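Local coordinates for thioredoxin domain-containing protein (PDB 3HA9) that is of unknown function but probably acts as a thiol-disulfide oxidoreductase or antioxidant of the thioredoxin fold, at residues V35-I41 against E68-I72; V40-F44 against M55-L59; D96-R102 against I114-D118; D75-A79 against Y92-D96; E17-L22 against L122-F126. Residue numbers count along the deposited sequence, not the author numbering.

Interaction 1 of 5, residues V35-I41 against E68-I72; sequences VGGDVVI and EISVI
Apolar side chains line both faces of a parallel strand pair. On one face Ile-41 (chi1 m, chi2 t) sets CD1 3.7 Å from Ile-69 CG2, with Val-39 and Val-71 beside them; on the other, Ile-72 CD1 lies 3.8 Å from Val-35 CG2 and 3.9 Å from Val-40 CG1. Beta-branched residues suit these extended backbones. The axes of strands 39-41 and 69-72 approach to 4.8 Å at 21°, pairing Val-39 with Ile-69, Val-40 with Ser-70 and Ile-41 with Val-71. Backbone hydrogen bonds run from Val-39 N to Glu-68 O (3.0 Å), Ser-70 N to Val-39 O (2.8 Å), Ile-41 N to Ser-70 O (2.9 Å) and Ile-72 N to Ile-41 O (2.8 Å). At the polar edge two are weak, Gly-37 N to Ser-70 OG (2.9 Å) and Asp-38 N to Glu-68 O (2.6 Å); a CB on Gly-37 would clash. The strands form a beta-alpha-beta crossover, flanked by strands 133-138 and 114-117, with helix 52-65 over Ile-41, Ile-69 and Val-71.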
# COMPACT_ATOMS: atom_id res chain seq x y z
N VAL A 35 -6.01 -2.04 -11.33
CA VAL A 35 -5.30 -3.14 -10.65
C VAL A 35 -5.96 -4.48 -10.96
O VAL A 35 -7.18 -4.60 -10.89
CB VAL A 35 -5.21 -2.90 -9.12
CG1 VAL A 35 -4.37 -3.99 -8.44
CG2 VAL A 35 -4.62 -1.53 -8.83
N GLY A 36 -5.15 -5.48 -11.29
CA GLY A 36 -5.64 -6.76 -11.79
C GLY A 36 -6.29 -7.74 -10.83
O GLY A 36 -7.25 -8.41 -11.21
N GLY A 37 -5.80 -7.86 -9.60
CA GLY A 37 -6.21 -8.97 -8.72
C GLY A 37 -7.66 -8.98 -8.22
O GLY A 37 -8.45 -8.11 -8.55
N ASP A 38 -8.01 -9.99 -7.42
CA ASP A 38 -9.23 -9.93 -6.61
C ASP A 38 -8.94 -9.28 -5.25
O ASP A 38 -9.83 -8.72 -4.61
CB ASP A 38 -9.82 -11.32 -6.40
CG ASP A 38 -10.60 -11.82 -7.60
OD1 ASP A 38 -11.02 -11.00 -8.45
OD2 ASP A 38 -10.81 -13.05 -7.69
N VAL A 39 -7.69 -9.39 -4.83
CA VAL A 39 -7.27 -8.92 -3.51
C VAL A 39 -6.11 -7.96 -3.74
O VAL A 39 -5.12 -8.32 -4.37
CB VAL A 39 -6.83 -10.10 -2.64
CG1 VAL A 39 -6.25 -9.63 -1.32
CG2 VAL A 39 -8.00 -11.05 -2.41
N VAL A 40 -6.24 -6.74 -3.20
CA VAL A 40 -5.23 -5.72 -3.40
C VAL A 40 -4.53 -5.51 -2.07
O VAL A 40 -5.18 -5.28 -1.05
CB VAL A 40 -5.88 -4.41 -3.91
CG1 VAL A 40 -4.83 -3.29 -4.02
CG2 VAL A 40 -6.57 -4.66 -5.27
N ILE A 41 -3.21 -5.63 -2.06
CA ILE A 41 -2.43 -5.36 -0.86
C ILE A 41 -1.63 -4.07 -1.03
O ILE A 41 -0.75 -4.00 -1.89
CB ILE A 41 -1.48 -6.55 -0.51
CG1 ILE A 41 -2.29 -7.85 -0.37
CG2 ILE A 41 -0.64 -6.20 0.74
CD1 ILE A 41 -1.46 -9.07 0.04
N GLU A 68 -4.51 -14.24 -7.60
CA GLU A 68 -5.50 -13.17 -7.50
C GLU A 68 -5.06 -12.01 -6.61
O GLU A 68 -5.78 -11.03 -6.49
CB GLU A 68 -6.87 -13.71 -7.10
CG GLU A 68 -7.63 -14.35 -8.26
CD GLU A 68 -7.76 -13.42 -9.48
OE1 GLU A 68 -8.00 -12.20 -9.31
OE2 GLU A 68 -7.62 -13.93 -10.61
N ILE A 69 -3.89 -12.12 -5.99
CA ILE A 69 -3.34 -11.01 -5.21
C ILE A 69 -2.53 -10.04 -6.08
O ILE A 69 -1.69 -10.47 -6.89
CB ILE A 69 -2.42 -11.50 -4.08
CG1 ILE A 69 -3.22 -12.26 -3.03
CG2 ILE A 69 -1.62 -10.32 -3.45
CD1 ILE A 69 -2.35 -12.98 -2.04
N SER A 70 -2.78 -8.74 -5.90
CA SER A 70 -1.91 -7.72 -6.49
C SER A 70 -1.28 -6.92 -5.38
O SER A 70 -2.00 -6.30 -4.60
CB SER A 70 -2.69 -6.79 -7.42
OG SER A 70 -3.13 -7.48 -8.59
N VAL A 71 0.04 -6.94 -5.30
CA VAL A 71 0.78 -6.12 -4.32
C VAL A 71 1.13 -4.76 -4.92
O VAL A 71 1.67 -4.65 -6.05
CB VAL A 71 2.08 -6.83 -3.83
CG1 VAL A 71 2.96 -5.88 -2.99
CG2 VAL A 71 1.73 -8.12 -3.07
N ILE A 72 0.82 -3.71 -4.17
CA ILE A 72 1.25 -2.36 -4.53
C ILE A 72 2.26 -1.91 -3.46
O ILE A 72 1.89 -1.73 -2.30
CB ILE A 72 0.07 -1.37 -4.65
CG1 ILE A 72 -0.99 -1.95 -5.62
CG2 ILE A 72 0.58 0.00 -5.07
CD1 ILE A 72 -2.22 -1.07 -5.86

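Interaction 2 of 5, residues V40-F44 against M55-L59; sequences VILWF and MADLL
Two side chains, Ile-41 and Trp-43, reach to helix 55-59, which runs nearly antiparallel to strand 40-44 (166°) with the axes 11.5 Å apart at their closest. Being two residues apart, they leave the strand on the same side; CA atoms are nearest for Ile-41 with Leu-59 (9.0 Å) and Trp-43 with Met-55 (9.1 Å). Trp-43 takes chi1 t with chi2 30°, and its indole spans the gap: CE3 lies 3.6 Å from Leu-59 CD1, CH2 3.8 Å from Ala-56 CB and NE1 3.5 Å from Met-55 CG. Small Ala-56 leaves room for the ring. Met-55 (t, p, p) starts toward the strand but its end leads away, leaving SD 5.3 Å from the centroid of the Trp-43 five-membered ring, an oblique Met-aromatic contact. Leu-59 (m, t) brings CD2 4.0 Å from CD1 of Ile-41 (m, t). The indole NE1 is hydrogen-bonded to Asp-132. Strand-to-helix packing forms the first half of the beta-alpha-beta unit of the thioredoxin fold, whose helix 52-65 begins at the Cys-49–Cys-52 disulfide.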
# COMPACT_ATOMS: atom_id res chain seq x y z
N VAL A 40 -6.24 -6.74 -3.20
CA VAL A 40 -5.23 -5.72 -3.40
C VAL A 40 -4.53 -5.51 -2.07
O VAL A 40 -5.18 -5.28 -1.05
CB VAL A 40 -5.88 -4.41 -3.91
CG1 VAL A 40 -4.83 -3.29 -4.02
CG2 VAL A 40 -6.57 -4.66 -5.27
N ILE A 41 -3.21 -5.63 -2.06
CA ILE A 41 -2.43 -5.36 -0.86
C ILE A 41 -1.63 -4.07 -1.03
O ILE A 41 -0.75 -4.00 -1.89
CB ILE A 41 -1.48 -6.55 -0.51
CG1 ILE A 41 -2.29 -7.85 -0.37
CG2 ILE A 41 -0.64 -6.20 0.74
CD1 ILE A 41 -1.46 -9.07 0.04
N LEU A 42 -1.94 -3.05 -0.22
CA LEU A 42 -1.15 -1.82 -0.18
C LEU A 42 -0.08 -2.01 0.88
O LEU A 42 -0.39 -2.24 2.05
CB LEU A 42 -2.02 -0.59 0.15
CG LEU A 42 -3.25 -0.36 -0.71
CD1 LEU A 42 -3.87 1.01 -0.35
CD2 LEU A 42 -2.88 -0.39 -2.19
N TRP A 43 1.18 -1.97 0.48
CA TRP A 43 2.26 -2.18 1.42
C TRP A 43 3.04 -0.87 1.56
O TRP A 43 3.76 -0.49 0.64
CB TRP A 43 3.18 -3.29 0.92
CG TRP A 43 4.35 -3.53 1.85
CD1 TRP A 43 4.38 -3.35 3.20
CD2 TRP A 43 5.65 -3.99 1.47
NE1 TRP A 43 5.62 -3.66 3.70
CE2 TRP A 43 6.42 -4.05 2.65
CE3 TRP A 43 6.24 -4.33 0.25
CZ2 TRP A 43 7.77 -4.46 2.66
CZ3 TRP A 43 7.60 -4.74 0.25
CH2 TRP A 43 8.34 -4.81 1.45
N PHE A 44 2.88 -0.21 2.72
CA PHE A 44 3.56 1.07 2.99
C PHE A 44 4.90 0.75 3.60
O PHE A 44 4.96 0.08 4.63
CB PHE A 44 2.71 1.91 3.95
CG PHE A 44 1.44 2.41 3.33
CD1 PHE A 44 1.41 3.68 2.74
CD2 PHE A 44 0.28 1.61 3.28
CE1 PHE A 44 0.24 4.17 2.14
CE2 PHE A 44 -0.90 2.08 2.68
CZ PHE A 44 -0.92 3.33 2.11
N MET A 55 9.07 -8.80 5.36
CA MET A 55 7.74 -8.62 4.74
C MET A 55 7.78 -8.89 3.23
O MET A 55 6.86 -9.49 2.67
CB MET A 55 7.15 -7.21 5.01
CG MET A 55 5.69 -7.05 4.53
SD MET A 55 4.48 -8.28 5.16
CE MET A 55 4.63 -7.94 6.87
N ALA A 56 8.86 -8.47 2.56
CA ALA A 56 8.96 -8.70 1.12
C ALA A 56 8.98 -10.21 0.84
O ALA A 56 8.34 -10.69 -0.09
CB ALA A 56 10.21 -8.02 0.55
N ASP A 57 9.69 -10.94 1.69
CA ASP A 57 9.74 -12.41 1.61
C ASP A 57 8.33 -13.02 1.64
O ASP A 57 7.98 -13.84 0.78
CB ASP A 57 10.66 -12.96 2.71
CG ASP A 57 10.70 -14.49 2.75
OD1 ASP A 57 11.69 -15.07 2.24
OD2 ASP A 57 9.76 -15.11 3.30
N LEU A 58 7.51 -12.56 2.58
CA LEU A 58 6.13 -13.04 2.71
C LEU A 58 5.26 -12.73 1.51
O LEU A 58 4.54 -13.60 1.03
CB LEU A 58 5.47 -12.51 3.98
CG LEU A 58 6.08 -12.94 5.30
CD1 LEU A 58 5.09 -12.66 6.43
CD2 LEU A 58 6.43 -14.44 5.26
N LEU A 59 5.30 -11.49 1.05
CA LEU A 59 4.52 -11.08 -0.10
C LEU A 59 4.92 -11.82 -1.40
O LEU A 59 4.07 -12.08 -2.25
CB LEU A 59 4.59 -9.56 -0.24
CG LEU A 59 3.98 -8.78 0.93
CD1 LEU A 59 4.28 -7.26 0.78
CD2 LEU A 59 2.47 -9.01 0.98

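Interaction 3 of 5, residues D96-R102 against I114-D118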
# COMPACT_ATOMS: atom_id res chain seq x y z
N ASP A 96 14.35 8.26 0.39
CA ASP A 96 14.71 7.22 -0.56
C ASP A 96 14.70 7.80 -1.97
O ASP A 96 13.76 8.51 -2.35
CB ASP A 96 13.67 6.11 -0.55
CG ASP A 96 13.83 5.11 0.59
OD1 ASP A 96 14.80 5.19 1.39
OD2 ASP A 96 12.96 4.20 0.65
N THR A 97 15.71 7.47 -2.75
CA THR A 97 15.69 7.79 -4.18
C THR A 97 14.89 6.70 -4.89
O THR A 97 14.79 5.58 -4.37
CB THR A 97 17.12 7.83 -4.75
OG1 THR A 97 17.70 6.52 -4.63
CG2 THR A 97 17.98 8.82 -3.97
N PRO A 98 14.31 7.01 -6.06
CA PRO A 98 13.67 5.96 -6.85
C PRO A 98 14.62 4.78 -7.10
O PRO A 98 14.18 3.63 -7.10
CB PRO A 98 13.32 6.67 -8.16
CG PRO A 98 13.08 8.08 -7.72
CD PRO A 98 14.05 8.35 -6.62
N GLU A 99 15.91 5.06 -7.30
CA GLU A 99 16.90 3.99 -7.50
C GLU A 99 16.98 3.03 -6.31
O GLU A 99 17.05 1.82 -6.49
CB GLU A 99 18.30 4.59 -7.80
CG GLU A 99 19.43 3.56 -7.87
CD GLU A 99 20.85 4.15 -8.02
OE1 GLU A 99 21.02 5.40 -8.09
OE2 GLU A 99 21.81 3.35 -8.11
N MET A 100 17.01 3.58 -5.10
CA MET A 100 17.06 2.76 -3.88
C MET A 100 15.82 1.90 -3.74
O MET A 100 15.92 0.74 -3.32
CB MET A 100 17.18 3.67 -2.66
CG MET A 100 18.55 4.33 -2.53
SD MET A 100 18.64 5.62 -1.23
CE MET A 100 18.08 4.62 0.17
N PHE A 101 14.66 2.48 -4.06
CA PHE A 101 13.38 1.79 -3.98
C PHE A 101 13.39 0.63 -4.97
O PHE A 101 13.08 -0.50 -4.60
CB PHE A 101 12.27 2.81 -4.28
CG PHE A 101 10.85 2.25 -4.26
CD1 PHE A 101 10.50 1.11 -3.54
CD2 PHE A 101 9.85 2.95 -4.91
CE1 PHE A 101 9.15 0.63 -3.52
CE2 PHE A 101 8.51 2.51 -4.92
CZ PHE A 101 8.16 1.35 -4.21
N ARG A 102 13.79 0.90 -6.22
CA ARG A 102 13.88 -0.14 -7.25
C ARG A 102 14.81 -1.26 -6.86
O ARG A 102 14.49 -2.44 -7.06
CB ARG A 102 14.35 0.45 -8.58
CG ARG A 102 13.28 1.27 -9.27
CD ARG A 102 13.77 1.79 -10.63
NE ARG A 102 12.94 2.86 -11.19
CZ ARG A 102 11.77 2.69 -11.80
NH1 ARG A 102 11.24 1.49 -11.95
NH2 ARG A 102 11.13 3.74 -12.30
N ILE A 114 3.27 -3.43 -8.57
CA ILE A 114 3.19 -2.01 -8.91
C ILE A 114 4.03 -1.26 -7.87
O ILE A 114 3.95 -1.58 -6.70
CB ILE A 114 1.71 -1.55 -8.89
CG1 ILE A 114 0.88 -2.39 -9.89
CG2 ILE A 114 1.56 -0.04 -9.16
CD1 ILE A 114 -0.63 -2.16 -9.79
N MET A 115 4.82 -0.29 -8.30
CA MET A 115 5.65 0.50 -7.37
C MET A 115 5.13 1.95 -7.36
O MET A 115 4.90 2.56 -8.41
CB MET A 115 7.14 0.44 -7.74
CG MET A 115 7.89 -0.90 -7.38
SD MET A 115 9.58 -0.93 -8.06
CE MET A 115 9.30 -1.41 -9.74
N VAL A 116 4.93 2.49 -6.17
CA VAL A 116 4.34 3.81 -6.00
C VAL A 116 5.19 4.55 -4.99
O VAL A 116 5.67 3.94 -4.05
CB VAL A 116 2.87 3.68 -5.45
CG1 VAL A 116 2.34 4.98 -4.91
CG2 VAL A 116 1.93 3.16 -6.54
N MET A 117 5.42 5.84 -5.19
CA MET A 117 6.04 6.66 -4.15
C MET A 117 4.98 7.65 -3.66
O MET A 117 4.25 8.24 -4.48
CB MET A 117 7.33 7.33 -4.64
CG MET A 117 8.47 6.36 -5.08
SD MET A 117 10.16 7.06 -5.17
CE MET A 117 10.70 6.71 -3.48
N ASP A 118 4.84 7.78 -2.34
CA ASP A 118 3.79 8.62 -1.75
C ASP A 118 4.38 9.88 -1.18
O ASP A 118 5.47 9.87 -0.61
CB ASP A 118 3.09 7.84 -0.64
CG ASP A 118 1.99 8.65 0.05
OD1 ASP A 118 1.13 9.22 -0.64
OD2 ASP A 118 1.96 8.65 1.31
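Helix-on-sheet packing at the border of the thioredoxin-like fold joins the start of helix 98-108 to strand 114-117, an outermost strand of the central sheet. The segment axes approach to 10.3 Å at 146°, and Phe-101 bridges the gap. With chi1 t, its ring meets two methionines: CE2 is 3.8 Å from Met-115 CB, and CD2 is 3.7 Å from Met-117 CG. In two Met-aromatic contacts, Met-115 SD sits 4.7 Å from the Phe-101 ring centroid, close to the ring normal, and Met-117 SD 5.4 Å from it, well off the normal. Phe-101 CE2 also comes within 3.3 Å of Val-116 O. On the flanks, Met-117 SD meets Pro-98 CG at 4.0 Å, while Met-115 CE reaches Arg-102 NH1 at 4.1 Å; the guanidinium salt-bridges Asp-26. Thr-97 N-caps the helix, OG1 accepting from Met-100 N at 3.1 Å, and proline suits the first turn, where its missing NH costs nothing. No hydrogen bond joins the segments, so cohesion rests on flexible thioether chains packing against a rigid ring.

Interaction 4 of 5, residues D75-A79 against Y92-D96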
# COMPACT_ATOMS: atom_id res chain seq x y z
N ASP A 75 6.35 3.33 -1.37
CA ASP A 75 7.47 3.86 -0.61
C ASP A 75 7.08 5.28 -0.28
O ASP A 75 6.97 6.12 -1.19
CB ASP A 75 8.76 3.81 -1.44
CG ASP A 75 10.00 4.25 -0.65
OD1 ASP A 75 9.87 4.97 0.35
OD2 ASP A 75 11.12 3.85 -1.05
N PHE A 76 6.86 5.56 1.01
CA PHE A 76 6.45 6.89 1.42
C PHE A 76 7.59 7.68 2.02
O PHE A 76 7.38 8.78 2.56
CB PHE A 76 5.20 6.84 2.36
CG PHE A 76 5.46 6.24 3.73
CD1 PHE A 76 5.79 7.06 4.82
CD2 PHE A 76 5.27 4.88 3.95
CE1 PHE A 76 5.96 6.53 6.10
CE2 PHE A 76 5.44 4.33 5.22
CZ PHE A 76 5.78 5.16 6.30
N TRP A 77 8.82 7.14 1.92
CA TRP A 77 9.96 7.81 2.52
C TRP A 77 10.52 8.85 1.53
O TRP A 77 11.61 8.71 0.98
CB TRP A 77 11.01 6.79 3.00
CG TRP A 77 11.92 7.39 4.05
CD1 TRP A 77 13.17 7.88 3.85
CD2 TRP A 77 11.60 7.62 5.41
NE1 TRP A 77 13.68 8.37 5.04
CE2 TRP A 77 12.73 8.21 6.01
CE3 TRP A 77 10.47 7.34 6.21
CZ2 TRP A 77 12.76 8.58 7.36
CZ3 TRP A 77 10.51 7.70 7.56
CH2 TRP A 77 11.65 8.31 8.12
N THR A 78 9.72 9.89 1.30
CA THR A 78 10.00 10.91 0.31
C THR A 78 10.15 12.27 0.97
O THR A 78 9.65 12.48 2.08
CB THR A 78 8.83 11.03 -0.70
OG1 THR A 78 7.63 11.40 0.00
CG2 THR A 78 8.60 9.72 -1.45
N ALA A 79 10.80 13.21 0.27
CA ALA A 79 11.01 14.54 0.83
C ALA A 79 9.70 15.18 1.27
O ALA A 79 9.63 15.80 2.34
CB ALA A 79 11.74 15.43 -0.17
N TYR A 92 16.92 10.99 11.24
CA TYR A 92 16.25 10.05 10.35
C TYR A 92 16.98 9.96 9.02
O TYR A 92 17.59 10.93 8.59
CB TYR A 92 14.81 10.49 10.11
CG TYR A 92 14.00 10.59 11.39
CD1 TYR A 92 13.40 9.46 11.94
CD2 TYR A 92 13.87 11.80 12.07
CE1 TYR A 92 12.67 9.52 13.11
CE2 TYR A 92 13.12 11.88 13.26
CZ TYR A 92 12.54 10.74 13.76
OH TYR A 92 11.80 10.78 14.93
N PRO A 93 16.88 8.82 8.35
CA PRO A 93 17.48 8.70 7.02
C PRO A 93 16.94 9.73 6.02
O PRO A 93 15.78 10.17 6.15
CB PRO A 93 17.09 7.28 6.59
CG PRO A 93 16.96 6.54 7.88
CD PRO A 93 16.30 7.54 8.80
N PRO A 94 17.76 10.13 5.04
CA PRO A 94 17.26 11.05 4.02
C PRO A 94 16.19 10.33 3.21
O PRO A 94 16.01 9.11 3.39
CB PRO A 94 18.49 11.32 3.14
CG PRO A 94 19.66 10.77 3.87
CD PRO A 94 19.14 9.70 4.77
N PRO A 95 15.49 11.06 2.34
CA PRO A 95 14.52 10.41 1.46
C PRO A 95 15.13 9.30 0.62
O PRO A 95 16.29 9.39 0.19
CB PRO A 95 14.06 11.53 0.53
CG PRO A 95 14.39 12.79 1.24
CD PRO A 95 15.61 12.50 2.06
N ASP A 96 14.35 8.26 0.39
CA ASP A 96 14.71 7.22 -0.56
C ASP A 96 14.70 7.80 -1.97
O ASP A 96 13.76 8.51 -2.35
CB ASP A 96 13.67 6.11 -0.55
CG ASP A 96 13.83 5.11 0.59
OD1 ASP A 96 14.80 5.19 1.39
OD2 ASP A 96 12.96 4.20 0.65
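Hydrogen bonds from both the backbone and the indole of Trp-77 join the two loops. Trp-77 O accepts from Asp-96 N at 2.8 Å, while Trp-77 NE1 donates to Pro-93 O at 3.0 Å and, weakly, to Pro-94 O at 2.9 Å. Proline carbonyls suit this role: Pro-93, Pro-94 and Pro-95 lack an NH and hold an extended backbone whose oxygens can turn to the indole edge. Trp-77 N is satisfied within its own loop by Asp-75 OD1 (2.9 Å), which makes an Asx turn, and Trp-77 centres an inverse gamma turn closed by the weak bond from Thr-78 N to Phe-76 O at 2.9 Å. Asp-75 OD2 and Asp-96 OD2 are just 2.5 Å apart, so one acid probably carries a proton; Asp-96 OD2 also accepts from Ala-47 N. Thr-78, the N-cap of helix 79-85, uses OG1 to cap Ala-81 N and to hydrogen-bond Asp-118 O. Apolar contacts fill in, with Trp-77 CZ2 3.9 Å from Tyr-92 CB and Ala-79 CB 4.0 Å from Pro-95 CG. The arrangement ties together the ends of the connection carrying helix 79-85, between strand 69-75 and helix 98-108 of the thioredoxin-like fold, with Asp-96 near the Cys-49–Cys-52 disulfide.

Interaction 5 of 5, residues E17-L22 against L122-F126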
# COMPACT_ATOMS: atom_id res chain seq x y z
N GLU A 17 -15.80 10.21 -2.12
CA GLU A 17 -14.92 10.93 -1.20
C GLU A 17 -13.88 9.97 -0.60
O GLU A 17 -12.73 10.35 -0.38
CB GLU A 17 -15.73 11.62 -0.08
CG GLU A 17 -14.88 12.48 0.84
CD GLU A 17 -14.70 13.91 0.35
OE1 GLU A 17 -14.86 14.16 -0.87
OE2 GLU A 17 -14.42 14.80 1.18
N ALA A 18 -14.30 8.73 -0.36
CA ALA A 18 -13.48 7.69 0.30
C ALA A 18 -12.46 7.06 -0.63
O ALA A 18 -11.51 6.39 -0.17
CB ALA A 18 -14.40 6.60 0.90
N SER A 19 -12.65 7.29 -1.93
CA SER A 19 -11.81 6.69 -2.96
C SER A 19 -10.41 7.31 -2.98
O SER A 19 -10.19 8.41 -2.47
CB SER A 19 -12.48 6.81 -4.34
OG SER A 19 -12.38 8.13 -4.85
N PHE A 20 -9.47 6.58 -3.55
CA PHE A 20 -8.10 7.06 -3.63
C PHE A 20 -7.51 6.89 -5.02
O PHE A 20 -8.06 6.18 -5.86
CB PHE A 20 -7.23 6.35 -2.60
CG PHE A 20 -7.09 4.86 -2.83
CD1 PHE A 20 -5.97 4.35 -3.47
CD2 PHE A 20 -8.09 3.98 -2.40
CE1 PHE A 20 -5.84 2.97 -3.69
CE2 PHE A 20 -7.96 2.61 -2.62
CZ PHE A 20 -6.83 2.11 -3.26
N SER A 21 -6.39 7.57 -5.25
CA SER A 21 -5.59 7.35 -6.45
C SER A 21 -4.12 7.24 -6.05
O SER A 21 -3.72 7.69 -4.97
CB SER A 21 -5.84 8.44 -7.50
OG SER A 21 -4.83 9.44 -7.45
N LEU A 22 -3.32 6.61 -6.91
CA LEU A 22 -1.92 6.35 -6.62
C LEU A 22 -1.09 6.87 -7.78
O LEU A 22 -1.53 6.80 -8.92
CB LEU A 22 -1.69 4.84 -6.50
CG LEU A 22 -2.64 4.03 -5.62
CD1 LEU A 22 -2.89 2.66 -6.23
CD2 LEU A 22 -2.07 3.90 -4.24
N LEU A 122 -1.19 9.35 1.03
CA LEU A 122 -1.75 8.01 1.26
C LEU A 122 -1.49 7.59 2.70
O LEU A 122 -2.29 6.87 3.30
CB LEU A 122 -1.18 6.99 0.28
CG LEU A 122 -1.62 7.24 -1.17
CD1 LEU A 122 -0.71 6.45 -2.11
CD2 LEU A 122 -3.11 6.89 -1.40
N VAL A 123 -0.37 8.07 3.25
CA VAL A 123 -0.09 7.86 4.68
C VAL A 123 -1.24 8.42 5.52
O VAL A 123 -1.74 7.76 6.45
CB VAL A 123 1.27 8.46 5.08
CG1 VAL A 123 1.39 8.55 6.61
CG2 VAL A 123 2.39 7.60 4.51
N GLU A 124 -1.67 9.62 5.19
CA GLU A 124 -2.78 10.25 5.88
C GLU A 124 -4.09 9.51 5.60
O GLU A 124 -4.87 9.23 6.52
CB GLU A 124 -2.89 11.71 5.45
CG GLU A 124 -4.07 12.48 6.08
CD GLU A 124 -4.18 13.91 5.57
OE1 GLU A 124 -3.15 14.49 5.15
OE2 GLU A 124 -5.30 14.48 5.59
N LYS A 125 -4.33 9.20 4.33
CA LYS A 125 -5.58 8.52 3.93
C LYS A 125 -5.80 7.22 4.69
O LYS A 125 -6.90 6.96 5.19
CB LYS A 125 -5.58 8.24 2.42
CG LYS A 125 -6.89 7.63 1.86
CD LYS A 125 -7.92 8.71 1.62
CE LYS A 125 -9.09 8.20 0.76
NZ LYS A 125 -9.87 9.38 0.37
N PHE A 126 -4.77 6.39 4.76
CA PHE A 126 -4.90 5.05 5.33
C PHE A 126 -4.42 4.94 6.77
O PHE A 126 -4.27 3.83 7.30
CB PHE A 126 -4.21 4.04 4.42
CG PHE A 126 -4.98 3.80 3.15
CD1 PHE A 126 -6.09 2.97 3.17
CD2 PHE A 126 -4.65 4.46 1.98
CE1 PHE A 126 -6.85 2.78 2.02
CE2 PHE A 126 -5.39 4.25 0.83
CZ PHE A 126 -6.48 3.42 0.85
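The link leaving the N-terminal helix 3-18 packs here against the short helix 121-125 of the thioredoxin-like fold, bringing together parts of the chain about 100 residues apart. At the end of the first helix, Glu-17 contributes its backbone rather than its acid group: Glu-17 O accepts a weak hydrogen bond from Lys-125 NZ at 3.1 Å. Ala-18 meets the lysine through its O, 3.2 Å from Lys-125 CE. Ser-19 O then accepts the better bond from Lys-125 NZ, at 3.0 Å, while its hydroxyl turns back to Arg-16 O. A lysine suits this place because its long chain, extended at chi3 and chi4, carries an amino group able to serve two carbonyls where the helix ends. Past the helix the backbone becomes extended, and Phe-20 turns toward helix 121-125. Its ring offers a face to the edge of Phe-126 in a T-shaped stack, with centroids 5.2 Å apart and planes at 83°; the other neighbours of Phe-126 include Leu-42 and Phe-44 on the central sheet. Ser-21 points its side chain away, yet its O lies 3.7 Å from Leu-122 CD2. Leu-22, which also pairs with Ile-30 in a small antiparallel sheet, closes the contact in the buried interior, where branched apolar chains interlock: Leu-22 CD2 lies 3.6 Å from Leu-122 CD1.

In the fold
Interactions 1 and 2 share Val-40 and Ile-41, with centres about 10 Å apart, and together describe the beta-alpha-beta unit: one pairs its strands, the other packs its helix. Interaction 3 extends the same sheet, through Val-71 O and Ile-114 N at 3.2 Å. Interactions 3 and 4, also about 10 Å apart between centres, share Asp-96 and are joined by Thr-78 OG1 and Asp-118 O at 2.7 Å. Interaction 5 spans the others in sequence and meets interaction 2 where Leu-122 CB lies 3.7 Å from Phe-44 CE1. Around the Cys-49–Cys-52 disulfide, the probable redox site, Trp-43 of interaction 2 makes contact, while Asp-96 of interactions 3 and 4 lies near.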